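Local coordinates for angiopoietin-related protein 6 (Homo sapiens, PDB 6Y43) that is a secreted angiopoietin-like growth factor whose calcium-binding fibrinogen-like globe domain probably mediates its recognition of partner molecules, at residues L83-L97 with A111-Y125. Residues are numbered along the deposited sequence; the frame is centred on the assembly and turned at random.
Sequences LEPVYQLTSRGDHEL and AHYDGFSLEPESDHY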
loop_
_atom_site.group_PDB
_atom_site.type_symbol
_atom_site.label_atom_id
_atom_site.label_comp_id
_atom_site.label_asym_id
_atom_site.label_seq_id
_atom_site.Cartn_x
_atom_site.Cartn_y
_atom_site.Cartn_z
ATOM N N LEU A 83 -4.852 -5.068 6.813
ATOM C CA LEU A 83 -4.685 -6.368 6.191
ATOM C C LEU A 83 -6.018 -7.084 6.014
ATOM O O LEU A 83 -6.245 -7.738 4.987
ATOM C CB LEU A 83 -3.740 -7.211 7.029
ATOM C CG LEU A 83 -2.301 -6.687 7.076
ATOM C CD1 LEU A 83 -1.599 -7.256 8.309
ATOM C CD2 LEU A 83 -1.520 -6.989 5.815
ATOM N N GLU A 84 -6.905 -7.005 7.014
ATOM C CA GLU A 84 -8.166 -7.735 6.886
ATOM C C GLU A 84 -9.032 -7.101 5.808
ATOM O O GLU A 84 -9.495 -7.822 4.908
ATOM C CB GLU A 84 -8.871 -7.820 8.240
ATOM C CG GLU A 84 -10.189 -8.621 8.192
ATOM C CD GLU A 84 -9.999 -10.079 7.738
ATOM O OE1 GLU A 84 -8.856 -10.602 7.798
ATOM O OE2 GLU A 84 -11.007 -10.707 7.324
ATOM N N PRO A 85 -9.277 -5.787 5.809
ATOM C CA PRO A 85 -10.014 -5.197 4.677
ATOM C C PRO A 85 -9.389 -5.515 3.319
ATOM O O PRO A 85 -10.092 -5.848 2.354
ATOM C CB PRO A 85 -9.983 -3.693 4.997
ATOM C CG PRO A 85 -9.778 -3.614 6.476
ATOM C CD PRO A 85 -8.909 -4.797 6.832
ATOM N N VAL A 86 -8.067 -5.460 3.214
ATOM C CA VAL A 86 -7.449 -5.724 1.913
ATOM C C VAL A 86 -7.606 -7.195 1.533
ATOM O O VAL A 86 -7.827 -7.533 0.360
ATOM C CB VAL A 86 -5.968 -5.294 1.914
ATOM C CG1 VAL A 86 -5.293 -5.754 0.619
ATOM C CG2 VAL A 86 -5.843 -3.799 2.097
ATOM N N TYR A 87 -7.473 -8.094 2.512
ATOM C CA TYR A 87 -7.775 -9.500 2.278
ATOM C C TYR A 87 -9.194 -9.666 1.741
ATOM O O TYR A 87 -9.419 -10.364 0.745
ATOM C CB TYR A 87 -7.595 -10.300 3.577
ATOM C CG TYR A 87 -8.212 -11.674 3.469
ATOM C CD1 TYR A 87 -7.631 -12.644 2.661
ATOM C CD2 TYR A 87 -9.386 -11.988 4.145
ATOM C CE1 TYR A 87 -8.206 -13.883 2.525
ATOM C CE2 TYR A 87 -9.969 -13.236 4.011
ATOM C CZ TYR A 87 -9.367 -14.176 3.201
ATOM O OH TYR A 87 -9.923 -15.427 3.057
ATOM N N GLN A 88 -10.165 -9.028 2.393
ATOM C CA GLN A 88 -11.547 -9.148 1.946
ATOM C C GLN A 88 -11.714 -8.655 0.517
ATOM O O GLN A 88 -12.401 -9.292 -0.294
ATOM C CB GLN A 88 -12.456 -8.368 2.894
ATOM C CG GLN A 88 -12.493 -8.919 4.305
ATOM C CD GLN A 88 -13.191 -10.239 4.370
ATOM O OE1 GLN A 88 -14.220 -10.435 3.719
ATOM N NE2 GLN A 88 -12.641 -11.169 5.157
ATOM N N LEU A 89 -11.090 -7.529 0.185
ATOM C CA LEU A 89 -11.209 -6.984 -1.159
ATOM C C LEU A 89 -10.544 -7.880 -2.193
ATOM O O LEU A 89 -11.071 -8.057 -3.292
ATOM C CB LEU A 89 -10.588 -5.592 -1.221
ATOM C CG LEU A 89 -11.381 -4.482 -0.557
ATOM C CD1 LEU A 89 -10.522 -3.228 -0.554
ATOM C CD2 LEU A 89 -12.690 -4.282 -1.302
ATOM N N THR A 90 -9.376 -8.437 -1.882
ATOM C CA THR A 90 -8.618 -9.148 -2.901
ATOM C C THR A 90 -8.939 -10.633 -2.919
ATOM O O THR A 90 -8.336 -11.371 -3.705
ATOM C CB THR A 90 -7.112 -8.937 -2.692
ATOM O OG1 THR A 90 -6.697 -9.481 -1.436
ATOM C CG2 THR A 90 -6.788 -7.467 -2.732
ATOM N N SER A 91 -9.846 -11.078 -2.044
ATOM C CA SER A 91 -10.386 -12.431 -2.016
ATOM C C SER A 91 -11.525 -12.631 -3.007
ATOM O O SER A 91 -12.158 -13.692 -3.003
ATOM C CB SER A 91 -10.894 -12.769 -0.608
ATOM O OG SER A 91 -12.202 -12.250 -0.408
ATOM N N ARG A 92 -11.799 -11.636 -3.846
ATOM C CA ARG A 92 -12.918 -11.679 -4.784
ATOM C C ARG A 92 -12.412 -11.126 -6.113
ATOM O O ARG A 92 -12.316 -9.908 -6.291
ATOM C CB ARG A 92 -14.106 -10.885 -4.259
ATOM N N GLY A 93 -12.087 -12.022 -7.042
ATOM C CA GLY A 93 -11.610 -11.619 -8.349
ATOM C C GLY A 93 -10.139 -11.261 -8.334
ATOM O O GLY A 93 -9.465 -11.285 -7.306
ATOM N N ASP A 94 -9.636 -10.913 -9.514
ATOM C CA ASP A 94 -8.247 -10.518 -9.682
ATOM C C ASP A 94 -8.103 -9.005 -9.550
ATOM O O ASP A 94 -9.043 -8.242 -9.816
ATOM C CB ASP A 94 -7.725 -10.973 -11.041
ATOM C CG ASP A 94 -7.416 -12.460 -11.075
ATOM O OD1 ASP A 94 -6.674 -12.935 -10.181
ATOM O OD2 ASP A 94 -7.925 -13.141 -11.989
ATOM N N HIS A 95 -6.915 -8.578 -9.109
ATOM C CA HIS A 95 -6.646 -7.173 -8.865
ATOM C C HIS A 95 -5.272 -6.795 -9.378
ATOM O O HIS A 95 -4.329 -7.579 -9.297
ATOM C CB HIS A 95 -6.718 -6.824 -7.383
ATOM C CG HIS A 95 -8.117 -6.766 -6.871
ATOM N ND1 HIS A 95 -8.815 -7.894 -6.506
ATOM C CD2 HIS A 95 -8.959 -5.720 -6.691
ATOM C CE1 HIS A 95 -10.027 -7.546 -6.107
ATOM N NE2 HIS A 95 -10.137 -6.233 -6.206
ATOM N N GLU A 96 -5.173 -5.564 -9.861
ATOM C CA GLU A 96 -3.902 -4.930 -10.173
ATOM C C GLU A 96 -3.478 -4.068 -8.993
ATOM O O GLU A 96 -4.303 -3.360 -8.391
ATOM C CB GLU A 96 -4.024 -4.070 -11.428
ATOM C CG GLU A 96 -2.743 -3.372 -11.817
ATOM C CD GLU A 96 -2.850 -2.640 -13.137
ATOM O OE1 GLU A 96 -3.981 -2.544 -13.683
ATOM O OE2 GLU A 96 -1.798 -2.148 -13.611
ATOM N N LEU A 97 -2.195 -4.144 -8.653
ATOM C CA LEU A 97 -1.587 -3.256 -7.677
ATOM C C LEU A 97 -0.772 -2.197 -8.389
ATOM O O LEU A 97 0.054 -2.527 -9.251
ATOM C CB LEU A 97 -0.674 -4.040 -6.744
ATOM C CG LEU A 97 0.199 -3.236 -5.796
ATOM C CD1 LEU A 97 -0.664 -2.617 -4.701
ATOM C CD2 LEU A 97 1.190 -4.197 -5.146
ATOM N N ALA A 111 5.027 1.495 -10.249
ATOM C CA ALA A 111 5.165 0.055 -10.406
ATOM C C ALA A 111 3.770 -0.552 -10.484
ATOM O O ALA A 111 2.846 -0.089 -9.801
ATOM C CB ALA A 111 5.956 -0.570 -9.266
ATOM N N HIS A 112 3.605 -1.540 -11.363
ATOM C CA HIS A 112 2.353 -2.252 -11.538
ATOM C C HIS A 112 2.584 -3.748 -11.368
ATOM O O HIS A 112 3.596 -4.279 -11.839
ATOM C CB HIS A 112 1.741 -2.030 -12.936
ATOM C CG HIS A 112 1.661 -0.603 -13.364
ATOM N ND1 HIS A 112 2.763 0.119 -13.771
ATOM C CD2 HIS A 112 0.598 0.225 -13.499
ATOM C CE1 HIS A 112 2.384 1.342 -14.107
ATOM N NE2 HIS A 112 1.078 1.433 -13.944
ATOM N N TYR A 113 1.637 -4.419 -10.711
ATOM C CA TYR A 113 1.622 -5.877 -10.602
ATOM C C TYR A 113 0.260 -6.384 -11.045
ATOM O O TYR A 113 -0.773 -5.981 -10.495
ATOM C CB TYR A 113 1.949 -6.343 -9.182
ATOM C CG TYR A 113 3.308 -5.849 -8.761
ATOM C CD1 TYR A 113 3.467 -4.567 -8.270
ATOM C CD2 TYR A 113 4.459 -6.629 -8.939
ATOM C CE1 TYR A 113 4.718 -4.085 -7.932
ATOM C CE2 TYR A 113 5.715 -6.143 -8.594
ATOM C CZ TYR A 113 5.841 -4.876 -8.104
ATOM O OH TYR A 113 7.093 -4.372 -7.794
ATOM N N ASP A 114 0.259 -7.238 -12.065
ATOM C CA ASP A 114 -0.970 -7.784 -12.632
ATOM C C ASP A 114 -1.349 -9.009 -11.815
ATOM O O ASP A 114 -1.101 -10.151 -12.181
ATOM C CB ASP A 114 -0.783 -8.109 -14.104
ATOM C CG ASP A 114 -0.692 -6.858 -14.965
ATOM O OD1 ASP A 114 -0.912 -5.747 -14.450
ATOM O OD2 ASP A 114 -0.414 -6.984 -16.169
ATOM N N GLY A 115 -1.956 -8.749 -10.674
ATOM C CA GLY A 115 -2.250 -9.794 -9.728
ATOM C C GLY A 115 -1.759 -9.346 -8.379
ATOM O O GLY A 115 -0.596 -8.976 -8.218
ATOM N N PHE A 116 -2.639 -9.386 -7.393
ATOM C CA PHE A 116 -2.288 -8.948 -6.046
ATOM C C PHE A 116 -3.341 -9.539 -5.125
ATOM O O PHE A 116 -4.538 -9.342 -5.343
ATOM C CB PHE A 116 -2.238 -7.416 -5.927
ATOM C CG PHE A 116 -2.189 -6.936 -4.495
ATOM C CD1 PHE A 116 -1.026 -7.061 -3.759
ATOM C CD2 PHE A 116 -3.299 -6.384 -3.875
ATOM C CE1 PHE A 116 -0.965 -6.645 -2.435
ATOM C CE2 PHE A 116 -3.240 -5.990 -2.553
ATOM C CZ PHE A 116 -2.082 -6.122 -1.827
ATOM N N SER A 117 -2.911 -10.269 -4.112
ATOM C CA SER A 117 -3.846 -10.756 -3.109
ATOM C C SER A 117 -3.079 -11.079 -1.841
ATOM O O SER A 117 -1.844 -11.169 -1.835
ATOM C CB SER A 117 -4.623 -11.980 -3.595
ATOM O OG SER A 117 -3.757 -13.081 -3.689
ATOM N N LEU A 118 -3.843 -11.291 -0.772
ATOM C CA LEU A 118 -3.327 -11.700 0.522
ATOM C C LEU A 118 -3.994 -12.994 0.955
ATOM O O LEU A 118 -5.183 -13.196 0.698
ATOM C CB LEU A 118 -3.576 -10.618 1.581
ATOM C CG LEU A 118 -3.007 -9.215 1.368
ATOM C CD1 LEU A 118 -3.327 -8.335 2.557
ATOM C CD2 LEU A 118 -1.500 -9.286 1.106
ATOM N N GLU A 119 -3.232 -13.877 1.600
ATOM C CA GLU A 119 -3.831 -14.968 2.344
ATOM C C GLU A 119 -4.537 -14.405 3.567
ATOM O O GLU A 119 -4.297 -13.266 3.962
ATOM C CB GLU A 119 -2.767 -15.959 2.796
ATOM C CG GLU A 119 -2.023 -16.665 1.695
ATOM C CD GLU A 119 -2.893 -17.652 0.963
ATOM O OE1 GLU A 119 -3.832 -18.190 1.590
ATOM O OE2 GLU A 119 -2.637 -17.882 -0.240
ATOM N N PRO A 120 -5.362 -15.203 4.234
ATOM C CA PRO A 120 -6.039 -14.732 5.449
ATOM C C PRO A 120 -5.085 -14.645 6.637
ATOM O O PRO A 120 -3.903 -15.002 6.550
ATOM C CB PRO A 120 -7.151 -15.775 5.657
ATOM C CG PRO A 120 -6.682 -17.007 4.925
ATOM C CD PRO A 120 -5.830 -16.526 3.782
ATOM N N GLU A 121 -5.626 -14.150 7.761
ATOM C CA GLU A 121 -4.812 -14.004 8.960
ATOM C C GLU A 121 -4.184 -15.332 9.370
ATOM O O GLU A 121 -3.038 -15.359 9.846
ATOM C CB GLU A 121 -5.648 -13.454 10.120
ATOM C CG GLU A 121 -4.808 -13.259 11.379
ATOM C CD GLU A 121 -5.565 -12.618 12.530
ATOM O OE1 GLU A 121 -6.800 -12.757 12.579
ATOM O OE2 GLU A 121 -4.908 -11.976 13.384
ATOM N N SER A 122 -4.927 -16.434 9.205
ATOM C CA SER A 122 -4.455 -17.759 9.602
ATOM C C SER A 122 -3.194 -18.165 8.852
ATOM O O SER A 122 -2.460 -19.061 9.304
ATOM C CB SER A 122 -5.561 -18.795 9.341
ATOM O OG SER A 122 -5.961 -18.788 7.985
ATOM N N ASP A 123 -2.939 -17.537 7.707
ATOM C CA ASP A 123 -1.730 -17.752 6.926
ATOM C C ASP A 123 -0.902 -16.476 6.861
ATOM O O ASP A 123 -0.185 -16.229 5.879
ATOM C CB ASP A 123 -2.085 -18.271 5.535
ATOM C CG ASP A 123 -2.801 -19.612 5.591
ATOM O OD1 ASP A 123 -4.018 -19.637 5.872
ATOM O OD2 ASP A 123 -2.138 -20.647 5.383
ATOM N N HIS A 124 -1.036 -15.642 7.900
ATOM C CA HIS A 124 -0.168 -14.499 8.161
ATOM C C HIS A 124 -0.196 -13.471 7.034
ATOM O O HIS A 124 0.799 -12.773 6.807
ATOM C CB HIS A 124 1.279 -14.957 8.414
ATOM C CG HIS A 124 1.414 -15.885 9.589
ATOM N ND1 HIS A 124 2.576 -16.575 9.885
ATOM C CD2 HIS A 124 0.519 -16.228 10.545
ATOM C CE1 HIS A 124 2.382 -17.304 10.971
ATOM N NE2 HIS A 124 1.152 -17.094 11.400
ATOM N N TYR A 125 -1.318 -13.394 6.315
ATOM C CA TYR A 125 -1.511 -12.390 5.274
ATOM C C TYR A 125 -0.352 -12.394 4.277
ATOM O O TYR A 125 0.069 -11.352 3.766
ATOM C CB TYR A 125 -1.703 -11.010 5.894
ATOM C CG TYR A 125 -2.994 -10.843 6.694
ATOM C CD1 TYR A 125 -4.231 -10.843 6.068
ATOM C CD2 TYR A 125 -2.952 -10.678 8.064
ATOM C CE1 TYR A 125 -5.404 -10.679 6.789
ATOM C CE2 TYR A 125 -4.117 -10.503 8.809
ATOM C CZ TYR A 125 -5.336 -10.489 8.157
ATOM O OH TYR A 125 -6.504 -10.340 8.879
HETATM O O HOH W 1 -8.385 -13.416 7.631
HETATM O O HOH W 2 -7.185 -12.062 -0.641
HETATM O O HOH W 3 -5.327 -10.793 -8.190
#
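Tyr125 and Leu83 meet ring to methylene. From CB outward, Tyr125 first touches Leu83 CD2; its ring then lies flat beneath Leu83 CB, which stands 3.5 Å from the ring centroid and only 3° off the normal, a CH-pi contact over the centre of the face. On the opposite face Pro120 C and Glu121 CA lie toward the rim. CD2 packs on Leu83 CD1, and CE1 approaches Leu83 O as well as Tyr87 CB, the latter at the ring edge. The phenol OH at the tip donates to Glu84 OE1 (2.6 Å), which accepts through its anti lone pair, away from the other carboxylate oxygen. Glu84 reaches it because its chain bends at chi2. Water 1 donates to the same OE1 and accepts from Glu121 N, while Gln88 NE2 holds OE2, so both carboxylate oxygens are gripped. A phenylalanine in place of Tyr125 would probably leave Glu84 OE1 without its shortest bond.

Further along helix 83-90 the Tyr87 ring receives Pro120 CB, from the loop after strand 115-118, over one face, 4.0 Å from its centroid. Water 2 bridges Tyr87 O, Thr90 OG1 and Leu118 O.

In this fibrinogen C-terminal globular fold, helix 83-90 precedes the antiparallel hairpin of strands 95-102 and 108-118 and lies against its second strand, the axes of helix 83-90 and strand 115-118 approaching to 7.1 Å with directions 128° apart. Phe116 fills the angle between helix and hairpin: with CG anti to the backbone N (chi1 167°), its CE2 edge reaches Val86 CG1 at 3.8 Å, while its CB rests on Leu97 CB. Ile51 and Ile217 of neighbouring strands also touch the Phe116 side chain. Within the hairpin, Leu97 and Tyr113 form an antiparallel hydrogen-bonded pair, both donors in the carbonyl plane.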